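Local structure of proton-dependent oligopeptide transporter family protein (Xanthomonas campestris, 6EI3) at residues A[75-79]-A[120-124]; A[70-76]-A[193-199]; A[83-87]-A[179-183]. The protein probably carries small peptides across the membrane together with protons, as a member of the POT family within the major facilitator superfamily. All coordinates share one frame; numbering follows the deposited sequence.

Contact 1 of 3, residues A[75-79]-A[120-124]. With 78M ((2S)-2,3-dihydroxypropyl(7Z)-pentadec-7-enoate), chain B.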
loop_
_atom_site.group_PDB
_atom_site.type_symbol
_atom_site.label_atom_id
_atom_site.label_comp_id
_atom_site.label_asym_id
_atom_site.label_seq_id
_atom_site.Cartn_x
_atom_site.Cartn_y
_atom_site.Cartn_z
ATOM N N LYS A 75 -9.858 20.305 -0.763
ATOM C CA LYS A 75 -9.920 19.041 -0.026
ATOM C C LYS A 75 -11.279 18.715 0.576
ATOM O O LYS A 75 -11.689 17.559 0.503
ATOM C CB LYS A 75 -8.829 19.016 1.049
ATOM C CG LYS A 75 -7.425 18.941 0.451
ATOM C CD LYS A 75 -6.360 19.063 1.520
ATOM C CE LYS A 75 -5.143 19.720 0.939
ATOM N NZ LYS A 75 -4.906 21.053 1.534
ATOM N N TYR A 76 -11.985 19.703 1.161
ATOM C CA TYR A 76 -13.308 19.431 1.743
ATOM C C TYR A 76 -14.281 18.780 0.749
ATOM O O TYR A 76 -14.869 17.742 1.065
ATOM C CB TYR A 76 -13.972 20.691 2.356
ATOM C CG TYR A 76 -15.377 20.382 2.823
ATOM C CD1 TYR A 76 -15.599 19.653 3.991
ATOM C CD2 TYR A 76 -16.481 20.719 2.046
ATOM C CE1 TYR A 76 -16.889 19.294 4.388
ATOM C CE2 TYR A 76 -17.775 20.378 2.437
ATOM C CZ TYR A 76 -17.974 19.672 3.615
ATOM O OH TYR A 76 -19.237 19.315 3.998
ATOM N N THR A 77 -14.499 19.434 -0.410
ATOM C CA THR A 77 -15.440 18.960 -1.441
ATOM C C THR A 77 -15.045 17.584 -1.987
ATOM O O THR A 77 -15.904 16.732 -2.169
ATOM C CB THR A 77 -15.563 20.018 -2.550
ATOM O OG1 THR A 77 -16.102 21.197 -1.960
ATOM C CG2 THR A 77 -16.453 19.574 -3.721
ATOM N N THR A 78 -13.760 17.391 -2.251
ATOM C CA THR A 78 -13.228 16.149 -2.802
ATOM C C THR A 78 -13.430 15.011 -1.795
ATOM O O THR A 78 -13.920 13.946 -2.183
ATOM C CB THR A 78 -11.776 16.361 -3.246
ATOM O OG1 THR A 78 -11.730 17.536 -4.056
ATOM C CG2 THR A 78 -11.228 15.177 -4.049
ATOM N N ILE A 79 -13.149 15.272 -0.498
ATOM C CA ILE A 79 -13.357 14.277 0.559
ATOM C C ILE A 79 -14.821 13.866 0.605
ATOM O O ILE A 79 -15.109 12.670 0.630
ATOM C CB ILE A 79 -12.824 14.704 1.976
ATOM C CG1 ILE A 79 -11.277 14.764 1.978
ATOM C CG2 ILE A 79 -13.324 13.678 3.056
ATOM C CD1 ILE A 79 -10.642 15.616 3.142
ATOM N N LEU A 120 -5.672 13.096 1.183
ATOM C CA LEU A 120 -6.365 14.339 1.542
ATOM C C LEU A 120 -6.700 14.523 3.008
ATOM O O LEU A 120 -6.668 15.654 3.475
ATOM C CB LEU A 120 -7.672 14.496 0.720
ATOM C CG LEU A 120 -7.608 14.258 -0.807
ATOM C CD1 LEU A 120 -8.969 14.420 -1.418
ATOM C CD2 LEU A 120 -6.568 15.170 -1.490
ATOM N N VAL A 121 -7.048 13.441 3.707
ATOM C CA VAL A 121 -7.475 13.486 5.106
ATOM C C VAL A 121 -6.406 14.138 6.009
ATOM O O VAL A 121 -6.728 15.086 6.729
ATOM C CB VAL A 121 -7.972 12.098 5.616
ATOM C CG1 VAL A 121 -6.843 11.072 5.734
ATOM C CG2 VAL A 121 -8.763 12.219 6.915
ATOM N N ALA A 122 -5.141 13.666 5.932
ATOM C CA ALA A 122 -4.048 14.183 6.752
ATOM C C ALA A 122 -3.694 15.613 6.437
ATOM O O ALA A 122 -3.525 16.403 7.353
ATOM C CB ALA A 122 -2.822 13.289 6.640
ATOM N N SER A 123 -3.613 15.958 5.145
ATOM C CA SER A 123 -3.304 17.315 4.664
ATOM C C SER A 123 -4.399 18.315 5.093
ATOM O O SER A 123 -4.080 19.425 5.512
ATOM C CB SER A 123 -3.179 17.300 3.142
ATOM O OG SER A 123 -2.790 18.587 2.696
ATOM N N PHE A 124 -5.693 17.916 4.991
ATOM C CA PHE A 124 -6.824 18.773 5.409
ATOM C C PHE A 124 -6.798 18.987 6.916
ATOM O O PHE A 124 -7.191 20.046 7.394
ATOM C CB PHE A 124 -8.164 18.148 4.980
ATOM C CG PHE A 124 -9.389 19.007 5.206
ATOM C CD1 PHE A 124 -9.580 20.180 4.481
ATOM C CD2 PHE A 124 -10.404 18.585 6.058
ATOM C CE1 PHE A 124 -10.731 20.952 4.656
ATOM C CE2 PHE A 124 -11.541 19.372 6.259
ATOM C CZ PHE A 124 -11.711 20.533 5.533
HETATM O O21 78M B . -18.519 20.961 -0.718
HETATM C C20 78M B . -19.401 21.037 -1.828
HETATM C C18 78M B . -20.179 19.751 -1.991
HETATM O O19 78M B . -20.761 19.703 -3.298
HETATM C C17 78M B . -21.254 19.595 -0.943
HETATM O O2 78M B . -21.770 18.253 -1.109
HETATM C C1 78M B . -22.608 17.791 -0.174
HETATM O O1 78M B . -22.878 18.384 0.840
HETATM C C2 78M B . -23.174 16.454 -0.570
HETATM C C3 78M B . -24.006 15.752 0.503
HETATM C C4 78M B . -23.180 15.208 1.663
HETATM C C5 78M B . -23.966 14.339 2.628
HETATM C C6 78M B . -23.257 14.090 3.955
HETATM C C7 78M B . -23.824 12.944 4.743
HETATM C C8 78M B . -24.849 12.946 5.589
HETATM C C9 78M B . -25.741 14.094 5.982
HETATM C C10 78M B . -26.777 13.708 7.046
HETATM C C11 78M B . -26.234 13.676 8.470
HETATM C C12 78M B . -27.059 12.848 9.446
HETATM C C13 78M B . -26.620 12.981 10.902
HETATM C C15 78M B . -26.346 10.633 11.901
HETATM C C14 78M B . -27.171 11.916 11.846
#
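Phe-124 packs against helix 62-95 through Lys-75, Tyr-76 and Ile-79. Its CD1 lies 3.7 Å from Lys-75 CB, the end methyl CD1 of Ile-79 approaches Phe-124 CB at 4.0 Å, and the far corner of the ring, Phe-124 CZ, sits 3.9 Å from Tyr-76 CB. A chi1 of -173° swings the ring away from its own backbone N, across to helix 62-95. A large flat hydrocarbon suits this place, since one side chain can lie against three carbons spread over a helical turn. Leu-120 fills the neighbouring space: its CB and Ile-79 CG1 are 3.8 Å apart as the two chains slide past each other in opposite directions, while its CD1 meets Thr-78 CG2 at 3.5 Å, the side chains crossing at about a right angle. Thr-78 can offer a methyl here because its hydroxyl is turned back to Gly-74 O of its own helix.

The contact thus sets segment 120-124, which leads into helix 121-127, against helix 62-95 in the all-helical major facilitator fold. The methylenes of Lys-75 run beside Phe-124 and Ser-123, with CE 3.1 Å from Ser-123 OG, and bends at chi3 and chi4 turn the ammonium to a salt bridge with Asp-127, one turn further along. On the lipid-facing side Thr-77 OG1 shares a 2.7 Å hydrogen bond with O21 of the bound monoacylglycerol, and the same oxygen lies at the edge of the Tyr-76 ring, near its plane; Trp-81 NE1 also bonds the lipid.

Contact 2 of 3, residues A[70-76]-A[193-199]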
loop_
_atom_site.group_PDB
_atom_site.type_symbol
_atom_site.label_atom_id
_atom_site.label_comp_id
_atom_site.label_asym_id
_atom_site.label_seq_id
_atom_site.Cartn_x
_atom_site.Cartn_y
_atom_site.Cartn_z
ATOM N N ASP A 70 -6.328 19.450 -5.503
ATOM C CA ASP A 70 -5.341 20.500 -5.733
ATOM C C ASP A 70 -5.592 21.372 -6.932
ATOM O O ASP A 70 -5.131 22.513 -6.939
ATOM C CB ASP A 70 -3.916 19.932 -5.809
ATOM C CG ASP A 70 -3.405 19.382 -4.492
ATOM O OD1 ASP A 70 -3.955 19.769 -3.427
ATOM O OD2 ASP A 70 -2.448 18.582 -4.517
ATOM N N ARG A 71 -6.273 20.854 -7.955
ATOM C CA ARG A 71 -6.439 21.640 -9.174
ATOM C C ARG A 71 -7.839 22.162 -9.374
ATOM O O ARG A 71 -8.002 23.058 -10.195
ATOM C CB ARG A 71 -5.948 20.866 -10.426
ATOM C CG ARG A 71 -4.455 20.509 -10.379
ATOM C CD ARG A 71 -3.537 21.704 -10.621
ATOM N NE ARG A 71 -2.292 21.619 -9.849
ATOM C CZ ARG A 71 -1.955 22.441 -8.854
ATOM N NH1 ARG A 71 -2.773 23.423 -8.483
ATOM N NH2 ARG A 71 -0.798 22.288 -8.225
ATOM N N PHE A 72 -8.849 21.647 -8.644
ATOM C CA PHE A 72 -10.206 22.144 -8.884
ATOM C C PHE A 72 -11.083 22.426 -7.667
ATOM O O PHE A 72 -11.689 23.496 -7.605
ATOM C CB PHE A 72 -10.989 21.179 -9.815
ATOM C CG PHE A 72 -10.323 20.846 -11.130
ATOM C CD1 PHE A 72 -10.337 21.750 -12.186
ATOM C CD2 PHE A 72 -9.654 19.639 -11.303
ATOM C CE1 PHE A 72 -9.696 21.449 -13.399
ATOM C CE2 PHE A 72 -9.025 19.331 -12.517
ATOM C CZ PHE A 72 -9.050 20.238 -13.557
ATOM N N PHE A 73 -11.248 21.448 -6.754
ATOM C CA PHE A 73 -12.281 21.587 -5.748
ATOM C C PHE A 73 -11.862 21.834 -4.318
ATOM O O PHE A 73 -12.737 22.088 -3.490
ATOM C CB PHE A 73 -13.187 20.344 -5.779
ATOM C CG PHE A 73 -13.621 19.900 -7.159
ATOM C CD1 PHE A 73 -14.522 20.656 -7.900
ATOM C CD2 PHE A 73 -13.184 18.687 -7.687
ATOM C CE1 PHE A 73 -14.957 20.221 -9.159
ATOM C CE2 PHE A 73 -13.612 18.259 -8.951
ATOM C CZ PHE A 73 -14.502 19.024 -9.671
ATOM N N GLY A 74 -10.584 21.719 -4.005
ATOM C CA GLY A 74 -10.175 21.834 -2.613
ATOM C C GLY A 74 -10.442 20.505 -1.916
ATOM O O GLY A 74 -11.170 19.660 -2.433
ATOM N N LYS A 75 -9.858 20.305 -0.763
ATOM C CA LYS A 75 -9.920 19.041 -0.026
ATOM C C LYS A 75 -11.279 18.715 0.576
ATOM O O LYS A 75 -11.689 17.559 0.503
ATOM C CB LYS A 75 -8.829 19.016 1.049
ATOM C CG LYS A 75 -7.425 18.941 0.451
ATOM C CD LYS A 75 -6.360 19.063 1.520
ATOM C CE LYS A 75 -5.143 19.720 0.939
ATOM N NZ LYS A 75 -4.906 21.053 1.534
ATOM N N TYR A 76 -11.985 19.703 1.161
ATOM C CA TYR A 76 -13.308 19.431 1.743
ATOM C C TYR A 76 -14.281 18.780 0.749
ATOM O O TYR A 76 -14.869 17.742 1.065
ATOM C CB TYR A 76 -13.972 20.691 2.356
ATOM C CG TYR A 76 -15.377 20.382 2.823
ATOM C CD1 TYR A 76 -15.599 19.653 3.991
ATOM C CD2 TYR A 76 -16.481 20.719 2.046
ATOM C CE1 TYR A 76 -16.889 19.294 4.388
ATOM C CE2 TYR A 76 -17.775 20.378 2.437
ATOM C CZ TYR A 76 -17.974 19.672 3.615
ATOM O OH TYR A 76 -19.237 19.315 3.998
ATOM N N TYR A 193 -14.624 24.228 9.262
ATOM C CA TYR A 193 -13.326 23.998 8.616
ATOM C C TYR A 193 -12.665 25.202 7.970
ATOM O O TYR A 193 -13.338 26.088 7.436
ATOM C CB TYR A 193 -13.398 22.888 7.571
ATOM C CG TYR A 193 -13.885 21.554 8.088
ATOM C CD1 TYR A 193 -13.404 21.027 9.284
ATOM C CD2 TYR A 193 -14.817 20.807 7.372
ATOM C CE1 TYR A 193 -13.862 19.798 9.767
ATOM C CE2 TYR A 193 -15.243 19.563 7.818
ATOM C CZ TYR A 193 -14.778 19.071 9.026
ATOM O OH TYR A 193 -15.239 17.865 9.478
ATOM N N VAL A 194 -11.319 25.172 7.985
ATOM C CA VAL A 194 -10.424 26.063 7.268
ATOM C C VAL A 194 -10.362 25.453 5.847
ATOM O O VAL A 194 -10.044 24.270 5.718
ATOM C CB VAL A 194 -9.014 26.124 7.935
ATOM C CG1 VAL A 194 -8.025 26.930 7.071
ATOM C CG2 VAL A 194 -9.114 26.738 9.342
ATOM N N ARG A 195 -10.678 26.248 4.787
ATOM C CA ARG A 195 -10.624 25.734 3.405
ATOM C C ARG A 195 -9.609 26.597 2.673
ATOM O O ARG A 195 -9.917 27.718 2.251
ATOM C CB ARG A 195 -12.010 25.732 2.729
ATOM C CG ARG A 195 -13.009 24.828 3.425
ATOM C CD ARG A 195 -14.359 24.795 2.746
ATOM N NE ARG A 195 -15.401 24.397 3.697
ATOM C CZ ARG A 195 -16.635 24.038 3.358
ATOM N NH1 ARG A 195 -16.994 23.996 2.085
ATOM N NH2 ARG A 195 -17.514 23.702 4.294
ATOM N N VAL A 196 -8.365 26.102 2.611
ATOM C CA VAL A 196 -7.224 26.873 2.074
ATOM C C VAL A 196 -7.291 27.032 0.545
ATOM O O VAL A 196 -7.982 26.245 -0.096
ATOM C CB VAL A 196 -5.859 26.291 2.546
ATOM C CG1 VAL A 196 -5.749 26.294 4.068
ATOM C CG2 VAL A 196 -5.613 24.884 1.977
ATOM N N PRO A 197 -6.596 28.028 -0.074
ATOM C CA PRO A 197 -6.630 28.116 -1.546
ATOM C C PRO A 197 -6.040 26.863 -2.211
ATOM O O PRO A 197 -5.351 26.068 -1.569
ATOM C CB PRO A 197 -5.758 29.350 -1.850
ATOM C CG PRO A 197 -5.677 30.124 -0.554
ATOM C CD PRO A 197 -5.708 29.062 0.506
ATOM N N LEU A 198 -6.291 26.705 -3.509
ATOM C CA LEU A 198 -5.700 25.642 -4.320
ATOM C C LEU A 198 -4.185 25.921 -4.318
ATOM O O LEU A 198 -3.808 27.096 -4.293
ATOM C CB LEU A 198 -6.261 25.676 -5.763
ATOM C CG LEU A 198 -7.780 25.416 -5.930
ATOM C CD1 LEU A 198 -8.207 25.546 -7.378
ATOM C CD2 LEU A 198 -8.197 24.036 -5.381
ATOM N N PRO A 199 -3.297 24.908 -4.181
ATOM C CA PRO A 199 -1.851 25.223 -4.134
ATOM C C PRO A 199 -1.414 25.987 -5.378
ATOM O O PRO A 199 -1.903 25.688 -6.467
ATOM C CB PRO A 199 -1.176 23.846 -4.053
ATOM C CG PRO A 199 -2.240 22.913 -3.645
ATOM C CD PRO A 199 -3.531 23.454 -4.158
#
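The guanidinium of Arg-195 lies over one face of the Tyr-76 ring, its centre 4.0 Å from the ring's and the planes 30° apart, a stacked cation-pi pair. It is offset toward the rim, with NH1 3.3 Å from Tyr-76 CD2. Arginine suits the place because its flat cation can stack on a ring and still donate: NH2 is hydrogen-bonded to Arg-190 O. Tyr-193 meets Tyr-76 rim to rim, its CD2 3.7 Å from Tyr-76 CD1, while its OH reaches Phe-186 O, uses that suit a tyrosine. The Tyr-76 ring also meets Phe-186, with planes at about 15°.

Through these groups the irregular chain that follows helix 168-188 is laid along helix 62-95 at a surface of the fold. Leu-198 puts CD2 3.6 Å from Gly-74 N, just before the kink at residues 75 and 76. Glycine is called for there, since a CB would jam against the preceding carbonyl O. The ring of Pro-199 crosses Asp-70 at about a right angle, its CG 3.6 Å from Asp-70 OD1. Arg-71, bent at chi2 and chi3, brings NH1 within 3.2 Å of Pro-199 O in a nearly straight hydrogen bond (167°) close to the guanidinium plane.

Contact 3 of 3, residues A[83-87]-A[179-183]. With 78M ((2S)-2,3-dihydroxypropyl(7Z)-pentadec-7-enoate), chain B.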
loop_
_atom_site.group_PDB
_atom_site.type_symbol
_atom_site.label_atom_id
_atom_site.label_comp_id
_atom_site.label_asym_id
_atom_site.label_seq_id
_atom_site.Cartn_x
_atom_site.Cartn_y
_atom_site.Cartn_z
ATOM N N SER A 83 -16.124 10.213 -0.359
ATOM C CA SER A 83 -16.717 9.496 0.782
ATOM C C SER A 83 -18.133 8.999 0.478
ATOM O O SER A 83 -18.503 7.927 0.939
ATOM C CB SER A 83 -16.704 10.353 2.044
ATOM O OG SER A 83 -15.367 10.605 2.443
ATOM N N LEU A 84 -18.911 9.756 -0.299
ATOM C CA LEU A 84 -20.268 9.352 -0.683
ATOM C C LEU A 84 -20.213 8.180 -1.685
ATOM O O LEU A 84 -21.042 7.276 -1.616
ATOM C CB LEU A 84 -21.049 10.533 -1.284
ATOM C CG LEU A 84 -21.517 11.625 -0.324
ATOM C CD1 LEU A 84 -21.924 12.877 -1.103
ATOM C CD2 LEU A 84 -22.668 11.152 0.553
ATOM N N ILE A 85 -19.233 8.199 -2.609
ATOM C CA ILE A 85 -19.019 7.107 -3.569
ATOM C C ILE A 85 -18.649 5.851 -2.756
ATOM O O ILE A 85 -19.176 4.767 -2.994
ATOM C CB ILE A 85 -17.944 7.496 -4.635
ATOM C CG1 ILE A 85 -18.530 8.560 -5.627
ATOM C CG2 ILE A 85 -17.460 6.260 -5.410
ATOM C CD1 ILE A 85 -17.526 9.295 -6.533
ATOM N N TYR A 86 -17.774 6.045 -1.757
ATOM C CA TYR A 86 -17.261 5.056 -0.827
ATOM C C TYR A 86 -18.458 4.375 -0.130
ATOM O O TYR A 86 -18.526 3.141 -0.104
ATOM C CB TYR A 86 -16.345 5.807 0.147
ATOM C CG TYR A 86 -15.307 5.047 0.942
ATOM C CD1 TYR A 86 -15.451 3.682 1.199
ATOM C CD2 TYR A 86 -14.250 5.715 1.549
ATOM C CE1 TYR A 86 -14.559 3.007 2.032
ATOM C CE2 TYR A 86 -13.377 5.061 2.411
ATOM C CZ TYR A 86 -13.520 3.701 2.632
ATOM O OH TYR A 86 -12.623 3.075 3.458
ATOM N N CYS A 87 -19.421 5.190 0.387
ATOM C CA CYS A 87 -20.671 4.750 1.016
ATOM C C CYS A 87 -21.506 3.926 0.022
ATOM O O CYS A 87 -22.020 2.875 0.389
ATOM C CB CYS A 87 -21.466 5.953 1.528
ATOM S SG CYS A 87 -20.806 6.696 3.042
ATOM N N MET A 179 -18.998 3.725 7.836
ATOM C CA MET A 179 -18.586 4.613 6.749
ATOM C C MET A 179 -19.641 5.695 6.567
ATOM O O MET A 179 -19.295 6.849 6.327
ATOM C CB MET A 179 -18.365 3.821 5.440
ATOM C CG MET A 179 -17.581 4.589 4.392
ATOM S SD MET A 179 -16.005 5.282 5.017
ATOM C CE MET A 179 -16.107 6.932 4.319
ATOM N N PHE A 180 -20.932 5.334 6.693
ATOM C CA PHE A 180 -22.001 6.324 6.625
ATOM C C PHE A 180 -21.796 7.326 7.774
ATOM O O PHE A 180 -21.874 8.533 7.558
ATOM C CB PHE A 180 -23.404 5.675 6.705
ATOM C CG PHE A 180 -24.477 6.708 6.974
ATOM C CD1 PHE A 180 -25.010 7.468 5.939
ATOM C CD2 PHE A 180 -24.901 6.974 8.274
ATOM C CE1 PHE A 180 -25.980 8.448 6.196
ATOM C CE2 PHE A 180 -25.839 7.981 8.529
ATOM C CZ PHE A 180 -26.375 8.703 7.489
ATOM N N ILE A 181 -21.501 6.811 8.984
ATOM C CA ILE A 181 -21.260 7.641 10.173
ATOM C C ILE A 181 -20.011 8.488 9.984
ATOM O O ILE A 181 -20.027 9.646 10.391
ATOM C CB ILE A 181 -21.185 6.792 11.475
ATOM C CG1 ILE A 181 -22.579 6.184 11.828
ATOM C CG2 ILE A 181 -20.614 7.638 12.647
ATOM C CD1 ILE A 181 -22.540 5.059 12.902
ATOM N N ALA A 182 -18.926 7.913 9.389
ATOM C CA ALA A 182 -17.683 8.648 9.120
ATOM C C ALA A 182 -17.966 9.860 8.232
ATOM O O ALA A 182 -17.476 10.957 8.519
ATOM C CB ALA A 182 -16.665 7.740 8.425
ATOM N N THR A 183 -18.766 9.653 7.158
ATOM C CA THR A 183 -19.132 10.699 6.183
ATOM C C THR A 183 -20.015 11.754 6.851
ATOM O O THR A 183 -19.776 12.952 6.661
ATOM C CB THR A 183 -19.797 10.068 4.934
ATOM O OG1 THR A 183 -18.945 9.047 4.417
ATOM C CG2 THR A 183 -20.086 11.094 3.833
HETATM O O21 78M B . -18.519 20.961 -0.718
HETATM C C20 78M B . -19.401 21.037 -1.828
HETATM C C18 78M B . -20.179 19.751 -1.991
HETATM O O19 78M B . -20.761 19.703 -3.298
HETATM C C17 78M B . -21.254 19.595 -0.943
HETATM O O2 78M B . -21.770 18.253 -1.109
HETATM C C1 78M B . -22.608 17.791 -0.174
HETATM O O1 78M B . -22.878 18.384 0.840
HETATM C C2 78M B . -23.174 16.454 -0.570
HETATM C C3 78M B . -24.006 15.752 0.503
HETATM C C4 78M B . -23.180 15.208 1.663
HETATM C C5 78M B . -23.966 14.339 2.628
HETATM C C6 78M B . -23.257 14.090 3.955
HETATM C C7 78M B . -23.824 12.944 4.743
HETATM C C8 78M B . -24.849 12.946 5.589
HETATM C C9 78M B . -25.741 14.094 5.982
HETATM C C10 78M B . -26.777 13.708 7.046
HETATM C C11 78M B . -26.234 13.676 8.470
HETATM C C12 78M B . -27.059 12.848 9.446
HETATM C C13 78M B . -26.620 12.981 10.902
HETATM C C15 78M B . -26.346 10.633 11.901
HETATM C C14 78M B . -27.171 11.916 11.846
#
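Met-179 lays its sulfur on the ring of Tyr-86: SD stands 3.7 Å from the ring centroid and only 11° off the normal, a Met-aromatic contact, and the methyl CE follows over the same ring as a CH-pi partner, 3.5 Å from Tyr-86 CD2. A chi1 of -164° points CG away from the backbone N of Met-179, and bends at chi2 and chi3 then carry SD over the ring. A long, flexible thioether suits the place, because its bends let both sulfur and methyl lie over one face.

Beside it, Cys-87 puts SG 3.3 Å from Thr-183 OG1 and 3.6 Å from Met-179 O. Ser-83 completes the row with CB 3.5 Å from Thr-183 OG1. The CA atoms of Ser-83 and Thr-183 are 6.0 Å apart, a close approach consistent with the small serine. The axes of the short segments pass 9.5 Å apart at 163°, near-antiparallel helix packing within the major facilitator fold.

Within its own helix Thr-183 OG1 donates a 2.9 Å bond to Met-179 O, which also accepts from Thr-183 N on the opposite face of its plane. In the second shell, Ser-83 OG is turned back to Ile-79 O, and Tyr-86 OH is hydrogen-bonded to Glu-14 of helix 4-22, which the Met-179 side chain also touches. Toward the membrane, Leu-84 offers CD1 to the acyl chain of the bound monoacylglycerol and CD2 to the Thr-183 methyl.

No hydrogen bond links the two segments directly: the Ser-83 and Thr-183 hydroxyls bond within their own helices and Tyr-86 OH to a third, so helices 62-95 and 168-188 meet here by packing of sulfur, ring and methyl groups.

All three contacts use helix 62-95, on one side of the chain's centre, but each sets a different partner against it. Contact 1 is buried and mostly apolar, contact 2 lies at the surface and mixes a cation-pi stack and an arginine hydrogen bond with packing by Leu-198 and Pro-199, and contact 3 is partly buried, with sulfur over a ring. Contacts 1 and 2 share Lys-75 and Tyr-76, and they touch where Phe-124 CZ meets Tyr-193 CG at 3.5 Å, so Phe-124 and Tyr-193 bridge them edge to face. Contact 3 lies further along the helix, about 14 Å from contact 1 between centres; one bound lipid touches both, and reaches Tyr-76, which contact 2 shares.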